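Local atomic coordinates of secretion activator protein, hypothetical (Brucella abortus bv. 1 str. 9-941, PDB entry 7DNP), a protein that probably cleaves the glycan strands of peptidoglycan as a muramidase of glycosyl hydrolase family 108, an autolysin serving the type IV secretion system. Residues R97-V106 / I130-W141. Numbering follows the deposited sequence.
Sequences RAVKMLQKVV and IINELCDARLAW
Arg-97 lays its aliphatic arm over one face of the Trp-141 indole. CD stands 3.9 Å from the centroid of the six-membered ring and 22° off its normal, a CH-pi contact. Two successive bends, about CB-CG and CG-CD, fold the chain across the ring instead of letting it run straight past, and the guanidinium, tilted 23° from the indole plane, has NE1 of Trp-141 over one of its faces. The methyl CE of Met-101 reaches the same indole, 4.2 Å from CG of Trp-141, while further back along the thioether CG of Met-101 presses on CB of Ala-137 at 3.6 Å. The small alanine thus receives the middle of the methionine chain. One turn on, Val-105 fits as a knob into a hole formed by Ile-130, Glu-133, Leu-134 and Ala-137. Its two methyls divide the work: CG1 meets OE1 of Glu-133 at 3.6 Å, and CG2 lies against the backbone of that residue, 3.7 Å from its O. Leu-134 answers from the other helix, placing CD1 3.6 Å from N of Leu-102, against the backbone itself. At the far end CD1 of Leu-102 touches CG2 of Ile-130 at 3.6 Å. No hydrogen bond links the segments, so apolar packing dominates a crossing whose axes approach to 9.3 Å at 122°. Trp-141 also touches the bound muropeptide, so Arg-97 and Met-101 pack on a ligand-pocket residue and probably help to hold its indole in place. Both segments fall in the sequence range of the predicted peptidoglycan domain. Leu-134 and Trp-141 additionally rest on helix 82-93, of the glycosyl hydrolase 108 range, where Arg-138 forms a salt bridge with Asp-88. Helix 116-123 flanks Val-106 and Ile-130, and helix 148-170 meets Ile-131 and Cys-135.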
ATOM      1  N   ARG A  97      -2.100  -8.229   4.148  1.00 17.68           N
ATOM      2  CA  ARG A  97      -3.523  -7.903   4.148  1.00 20.97           C
ATOM      3  C   ARG A  97      -3.973  -7.376   2.789  1.00 18.20           C
ATOM      4  O   ARG A  97      -5.085  -7.679   2.334  1.00 17.00           O
ATOM      5  CB  ARG A  97      -3.823  -6.884   5.249  1.00 19.67           C
ATOM      6  CG  ARG A  97      -5.193  -6.212   5.150  1.00 23.32           C
ATOM      7  CD  ARG A  97      -6.331  -7.197   5.382  1.00 23.67           C
ATOM      8  NE  ARG A  97      -6.042  -8.109   6.482  1.00 27.79           N
ATOM      9  CZ  ARG A  97      -6.503  -9.353   6.560  1.00 32.57           C
ATOM     10  NH1 ARG A  97      -7.285  -9.836   5.605  1.00 33.60           N
ATOM     11  NH2 ARG A  97      -6.179 -10.116   7.595  1.00 36.05           N
ATOM     12  N   ALA A  98      -3.127  -6.588   2.125  1.00 16.18           N
ATOM     13  CA  ALA A  98      -3.489  -6.071   0.810  1.00 17.59           C
ATOM     14  C   ALA A  98      -3.600  -7.203  -0.206  1.00 19.19           C
ATOM     15  O   ALA A  98      -4.570  -7.269  -0.972  1.00 17.89           O
ATOM     16  CB  ALA A  98      -2.469  -5.026   0.355  1.00 16.90           C
ATOM     17  N   VAL A  99      -2.621  -8.115  -0.213  1.00 16.84           N
ATOM     18  CA  VAL A  99      -2.642  -9.224  -1.164  1.00 16.77           C
ATOM     19  C   VAL A  99      -3.792 -10.181  -0.851  1.00 19.23           C
ATOM     20  O   VAL A  99      -4.427 -10.724  -1.763  1.00 17.93           O
ATOM     21  CB  VAL A  99      -1.279  -9.943  -1.179  1.00 17.25           C
ATOM     22  CG1 VAL A  99      -1.346 -11.213  -2.023  1.00 16.46           C
ATOM     23  CG2 VAL A  99      -0.207  -9.021  -1.738  1.00 16.19           C
ATOM     24  N   LYS A 100      -4.086 -10.394   0.439  1.00 16.79           N
ATOM     25  CA  LYS A 100      -5.224 -11.234   0.809  1.00 20.12           C
ATOM     26  C   LYS A 100      -6.530 -10.675   0.253  1.00 23.08           C
ATOM     27  O   LYS A 100      -7.389 -11.429  -0.220  1.00 17.85           O
ATOM     28  CB  LYS A 100      -5.309 -11.367   2.331  1.00 20.46           C
ATOM     29  CG  LYS A 100      -4.332 -12.362   2.936  1.00 19.36           C
ATOM     30  CD  LYS A 100      -4.427 -12.358   4.458  1.00 25.56           C
ATOM     31  CE  LYS A 100      -3.427 -13.315   5.078  1.00 27.57           C
ATOM     32  NZ  LYS A 100      -3.725 -13.587   6.513  1.00 34.61           N
ATOM     33  N   MET A 101      -6.692  -9.350   0.296  1.00 18.26           N
ATOM     34  CA  MET A 101      -7.909  -8.742  -0.228  1.00 19.01           C
ATOM     35  C   MET A 101      -7.942  -8.794  -1.750  1.00 18.80           C
ATOM     36  O   MET A 101      -9.009  -8.978  -2.345  1.00 15.23           O
ATOM     37  CB  MET A 101      -8.034  -7.301   0.265  1.00 22.99           C
ATOM     38  CG  MET A 101      -9.475  -6.845   0.470  1.00 27.29           C
ATOM     39  SD  MET A 101     -10.329  -7.734   1.795  1.00 33.98           S
ATOM     40  CE  MET A 101      -9.097  -7.682   3.091  1.00 33.31           C
ATOM     41  N   LEU A 102      -6.785  -8.621  -2.398  1.00 15.26           N
ATOM     42  CA  LEU A 102      -6.728  -8.793  -3.845  1.00 18.04           C
ATOM     43  C   LEU A 102      -7.086 -10.221  -4.228  1.00 18.36           C
ATOM     44  O   LEU A 102      -7.776 -10.452  -5.228  1.00 18.10           O
ATOM     45  CB  LEU A 102      -5.338  -8.425  -4.371  1.00 18.99           C
ATOM     46  CG  LEU A 102      -5.101  -8.726  -5.852  1.00 22.30           C
ATOM     47  CD1 LEU A 102      -5.927  -7.798  -6.731  1.00 21.13           C
ATOM     48  CD2 LEU A 102      -3.623  -8.629  -6.208  1.00 20.15           C
ATOM     49  N   GLN A 103      -6.633 -11.191  -3.429  1.00 18.34           N
ATOM     50  CA  GLN A 103      -6.965 -12.589  -3.682  1.00 19.51           C
ATOM     51  C   GLN A 103      -8.459 -12.839  -3.491  1.00 21.92           C
ATOM     52  O   GLN A 103      -9.077 -13.572  -4.273  1.00 23.22           O
ATOM     53  CB  GLN A 103      -6.116 -13.488  -2.775  1.00 16.27           C
ATOM     54  CG  GLN A 103      -4.642 -13.547  -3.220  1.00 16.28           C
ATOM     55  CD  GLN A 103      -3.687 -14.085  -2.162  1.00 16.99           C
ATOM     56  OE1 GLN A 103      -3.868 -13.867  -0.963  1.00 18.13           O
ATOM     57  NE2 GLN A 103      -2.644 -14.779  -2.614  1.00 19.46           N
ATOM     58  N   LYS A 104      -9.057 -12.219  -2.471  1.00 20.35           N
ATOM     59  CA  LYS A 104     -10.503 -12.317  -2.283  1.00 22.74           C
ATOM     60  C   LYS A 104     -11.255 -11.758  -3.487  1.00 23.42           C
ATOM     61  O   LYS A 104     -12.249 -12.342  -3.936  1.00 25.29           O
ATOM     62  CB  LYS A 104     -10.905 -11.584  -1.002  1.00 23.73           C
ATOM     63  CG  LYS A 104     -12.353 -11.789  -0.570  1.00 26.55           C
ATOM     64  CD  LYS A 104     -12.706 -10.878   0.598  1.00 28.14           C
ATOM     65  CE  LYS A 104     -13.990 -11.317   1.287  1.00 30.66           C
ATOM     66  NZ  LYS A 104     -14.513 -10.265   2.206  1.00 39.10           N
ATOM     67  N   VAL A 105     -10.775 -10.642  -4.041  1.00 24.74           N
ATOM     68  CA  VAL A 105     -11.447 -10.010  -5.173  1.00 23.45           C
ATOM     69  C   VAL A 105     -11.377 -10.893  -6.415  1.00 23.33           C
ATOM     70  O   VAL A 105     -12.369 -11.049  -7.135  1.00 23.27           O
ATOM     71  CB  VAL A 105     -10.845  -8.618  -5.432  1.00 19.84           C
ATOM     72  CG1 VAL A 105     -11.160  -8.151  -6.842  1.00 25.20           C
ATOM     73  CG2 VAL A 105     -11.358  -7.616  -4.398  1.00 18.58           C
ATOM     74  N   VAL A 106     -10.208 -11.482  -6.696  1.00 22.80           N
ATOM     75  CA  VAL A 106     -10.052 -12.302  -7.894  1.00 22.18           C
ATOM     76  C   VAL A 106     -10.412 -13.762  -7.655  1.00 23.05           C
ATOM     77  O   VAL A 106     -10.385 -14.559  -8.602  1.00 21.17           O
ATOM     78  CB  VAL A 106      -8.622 -12.189  -8.464  1.00 21.92           C
ATOM     79  CG1 VAL A 106      -8.233 -10.732  -8.627  1.00 21.26           C
ATOM     80  CG2 VAL A 106      -7.622 -12.922  -7.573  1.00 21.29           C
ATOM     81  N   ILE A 130     -10.892  -4.856 -11.172  1.00 19.98           N
ATOM     82  CA  ILE A 130     -10.091  -5.236 -10.010  1.00 20.01           C
ATOM     83  C   ILE A 130      -9.849  -4.030  -9.113  1.00 18.46           C
ATOM     84  O   ILE A 130      -9.991  -4.110  -7.885  1.00 19.68           O
ATOM     85  CB  ILE A 130      -8.763  -5.875 -10.459  1.00 20.95           C
ATOM     86  CG1 ILE A 130      -9.022  -7.185 -11.203  1.00 19.65           C
ATOM     87  CG2 ILE A 130      -7.844  -6.099  -9.258  1.00 18.27           C
ATOM     88  CD1 ILE A 130      -7.759  -7.942 -11.554  1.00 21.07           C
ATOM     89  N   ILE A 131      -9.494  -2.890  -9.715  1.00 16.97           N
ATOM     90  CA  ILE A 131      -9.199  -1.688  -8.938  1.00 20.55           C
ATOM     91  C   ILE A 131     -10.412  -1.266  -8.120  1.00 20.14           C
ATOM     92  O   ILE A 131     -10.303  -0.973  -6.923  1.00 17.97           O
ATOM     93  CB  ILE A 131      -8.728  -0.551  -9.862  1.00 15.25           C
ATOM     94  CG1 ILE A 131      -7.355  -0.875 -10.458  1.00 15.14           C
ATOM     95  CG2 ILE A 131      -8.696   0.772  -9.097  1.00 17.89           C
ATOM     96  CD1 ILE A 131      -6.989  -0.006 -11.647  1.00 17.31           C
ATOM     97  N   ASN A 132     -11.589  -1.226  -8.757  1.00 16.78           N
ATOM     98  CA  ASN A 132     -12.788  -0.780  -8.052  1.00 20.33           C
ATOM     99  C   ASN A 132     -13.178  -1.759  -6.958  1.00 20.32           C
ATOM    100  O   ASN A 132     -13.537  -1.345  -5.846  1.00 18.85           O
ATOM    101  CB  ASN A 132     -13.945  -0.584  -9.033  1.00 21.15           C
ATOM    102  CG  ASN A 132     -13.849   0.727  -9.788  1.00 20.15           C
ATOM    103  OD1 ASN A 132     -13.676   1.785  -9.189  1.00 20.75           O
ATOM    104  ND2 ASN A 132     -13.946   0.661 -11.110  1.00 19.87           N
ATOM    105  N   GLU A 133     -13.109  -3.062  -7.244  1.00 14.66           N
ATOM    106  CA  GLU A 133     -13.528  -4.047  -6.252  1.00 17.88           C
ATOM    107  C   GLU A 133     -12.549  -4.129  -5.088  1.00 20.07           C
ATOM    108  O   GLU A 133     -12.967  -4.364  -3.949  1.00 15.57           O
ATOM    109  CB  GLU A 133     -13.700  -5.414  -6.907  1.00 18.80           C
ATOM    110  CG  GLU A 133     -15.002  -5.527  -7.680  1.00 24.52           C
ATOM    111  CD  GLU A 133     -15.147  -6.842  -8.399  1.00 29.64           C
ATOM    112  OE1 GLU A 133     -14.599  -7.851  -7.911  1.00 33.35           O
ATOM    113  OE2 GLU A 133     -15.818  -6.866  -9.452  1.00 37.59           O
ATOM    114  N   LEU A 134     -11.251  -3.935  -5.349  1.00 18.71           N
ATOM    115  CA  LEU A 134     -10.274  -3.942  -4.262  1.00 17.64           C
ATOM    116  C   LEU A 134     -10.441  -2.722  -3.363  1.00 15.11           C
ATOM    117  O   LEU A 134     -10.368  -2.836  -2.134  1.00 18.66           O
ATOM    118  CB  LEU A 134      -8.854  -4.004  -4.825  1.00 15.85           C
ATOM    119  CG  LEU A 134      -7.712  -3.960  -3.801  1.00 14.35           C
ATOM    120  CD1 LEU A 134      -7.727  -5.190  -2.892  1.00 16.29           C
ATOM    121  CD2 LEU A 134      -6.366  -3.823  -4.499  1.00 13.93           C
ATOM    122  N   CYS A 135     -10.669  -1.546  -3.954  1.00 15.76           N
ATOM    123  CA  CYS A 135     -10.864  -0.355  -3.135  1.00 17.89           C
ATOM    124  C   CYS A 135     -12.160  -0.441  -2.328  1.00 18.24           C
ATOM    125  O   CYS A 135     -12.210   0.020  -1.180  1.00 15.70           O
ATOM    126  CB  CYS A 135     -10.832   0.893  -4.017  1.00 19.34           C
ATOM    127  SG  CYS A 135      -9.174   1.242  -4.706  1.00 25.12           S
ATOM    128  N   ASP A 136     -13.212  -1.039  -2.900  1.00 15.18           N
ATOM    129  CA  ASP A 136     -14.441  -1.269  -2.140  1.00 19.40           C
ATOM    130  C   ASP A 136     -14.193  -2.240  -0.995  1.00 17.74           C
ATOM    131  O   ASP A 136     -14.622  -2.008   0.141  1.00 16.68           O
ATOM    132  CB  ASP A 136     -15.546  -1.819  -3.049  1.00 16.80           C
ATOM    133  CG  ASP A 136     -16.113  -0.785  -4.004  1.00 20.99           C
ATOM    134  OD1 ASP A 136     -15.833   0.427  -3.861  1.00 20.36           O
ATOM    135  OD2 ASP A 136     -16.849  -1.206  -4.919  1.00 20.50           O
ATOM    136  N   ALA A 137     -13.530  -3.362  -1.290  1.00 16.36           N
ATOM    137  CA  ALA A 137     -13.223  -4.346  -0.256  1.00 17.74           C
ATOM    138  C   ALA A 137     -12.333  -3.758   0.830  1.00 17.44           C
ATOM    139  O   ALA A 137     -12.425  -4.159   1.997  1.00 16.36           O
ATOM    140  CB  ALA A 137     -12.558  -5.570  -0.887  1.00 17.20           C
ATOM    141  N   ARG A 138     -11.467  -2.810   0.469  1.00 16.65           N
ATOM    142  CA  ARG A 138     -10.635  -2.144   1.466  1.00 17.15           C
ATOM    143  C   ARG A 138     -11.484  -1.293   2.400  1.00 18.97           C
ATOM    144  O   ARG A 138     -11.303  -1.324   3.625  1.00 17.29           O
ATOM    145  CB  ARG A 138      -9.577  -1.294   0.761  1.00 15.65           C
ATOM    146  CG  ARG A 138      -8.663  -0.505   1.682  1.00 15.27           C
ATOM    147  CD  ARG A 138      -7.656   0.279   0.851  1.00 14.17           C
ATOM    148  NE  ARG A 138      -6.728   1.046   1.672  1.00 15.05           N
ATOM    149  CZ  ARG A 138      -5.809   1.865   1.179  1.00 13.54           C
ATOM    150  NH1 ARG A 138      -5.702   2.022  -0.135  1.00 16.33           N
ATOM    151  NH2 ARG A 138      -5.009   2.538   1.995  1.00 14.16           N
ATOM    152  N   LEU A 139     -12.418  -0.524   1.834  1.00 20.75           N
ATOM    153  CA  LEU A 139     -13.308   0.299   2.648  1.00 21.00           C
ATOM    154  C   LEU A 139     -14.154  -0.556   3.581  1.00 18.79           C
ATOM    155  O   LEU A 139     -14.326  -0.222   4.760  1.00 17.67           O
ATOM    156  CB  LEU A 139     -14.210   1.144   1.747  1.00 17.76           C
ATOM    157  CG  LEU A 139     -13.623   2.457   1.229  1.00 26.46           C
ATOM    158  CD1 LEU A 139     -14.447   2.987   0.060  1.00 26.15           C
ATOM    159  CD2 LEU A 139     -13.557   3.477   2.355  1.00 26.91           C
ATOM    160  N   ALA A 140     -14.696  -1.662   3.067  1.00 19.12           N
ATOM    161  CA  ALA A 140     -15.502  -2.548   3.897  1.00 21.40           C
ATOM    162  C   ALA A 140     -14.676  -3.146   5.030  1.00 20.81           C
ATOM    163  O   ALA A 140     -15.176  -3.326   6.148  1.00 16.06           O
ATOM    164  CB  ALA A 140     -16.115  -3.657   3.036  1.00 23.34           C
ATOM    165  N   TRP A 141     -13.405  -3.455   4.764  1.00 15.90           N
ATOM    166  CA  TRP A 141     -12.562  -4.028   5.809  1.00 19.22           C
ATOM    167  C   TRP A 141     -12.184  -2.980   6.853  1.00 17.55           C
ATOM    168  O   TRP A 141     -12.160  -3.277   8.052  1.00 18.15           O
ATOM    169  CB  TRP A 141     -11.313  -4.659   5.193  1.00 18.97           C
ATOM    170  CG  TRP A 141     -10.347  -5.182   6.213  1.00 23.53           C
ATOM    171  CD1 TRP A 141     -10.440  -6.354   6.915  1.00 22.79           C
ATOM    172  CD2 TRP A 141      -9.139  -4.548   6.651  1.00 21.84           C
ATOM    173  NE1 TRP A 141      -9.365  -6.485   7.761  1.00 24.98           N
ATOM    174  CE2 TRP A 141      -8.551  -5.392   7.617  1.00 23.71           C
ATOM    175  CE3 TRP A 141      -8.499  -3.351   6.319  1.00 25.48           C
ATOM    176  CZ2 TRP A 141      -7.354  -5.073   8.255  1.00 24.42           C
ATOM    177  CZ3 TRP A 141      -7.306  -3.038   6.954  1.00 21.79           C
ATOM    178  CH2 TRP A 141      -6.748  -3.896   7.910  1.00 24.86           C
TER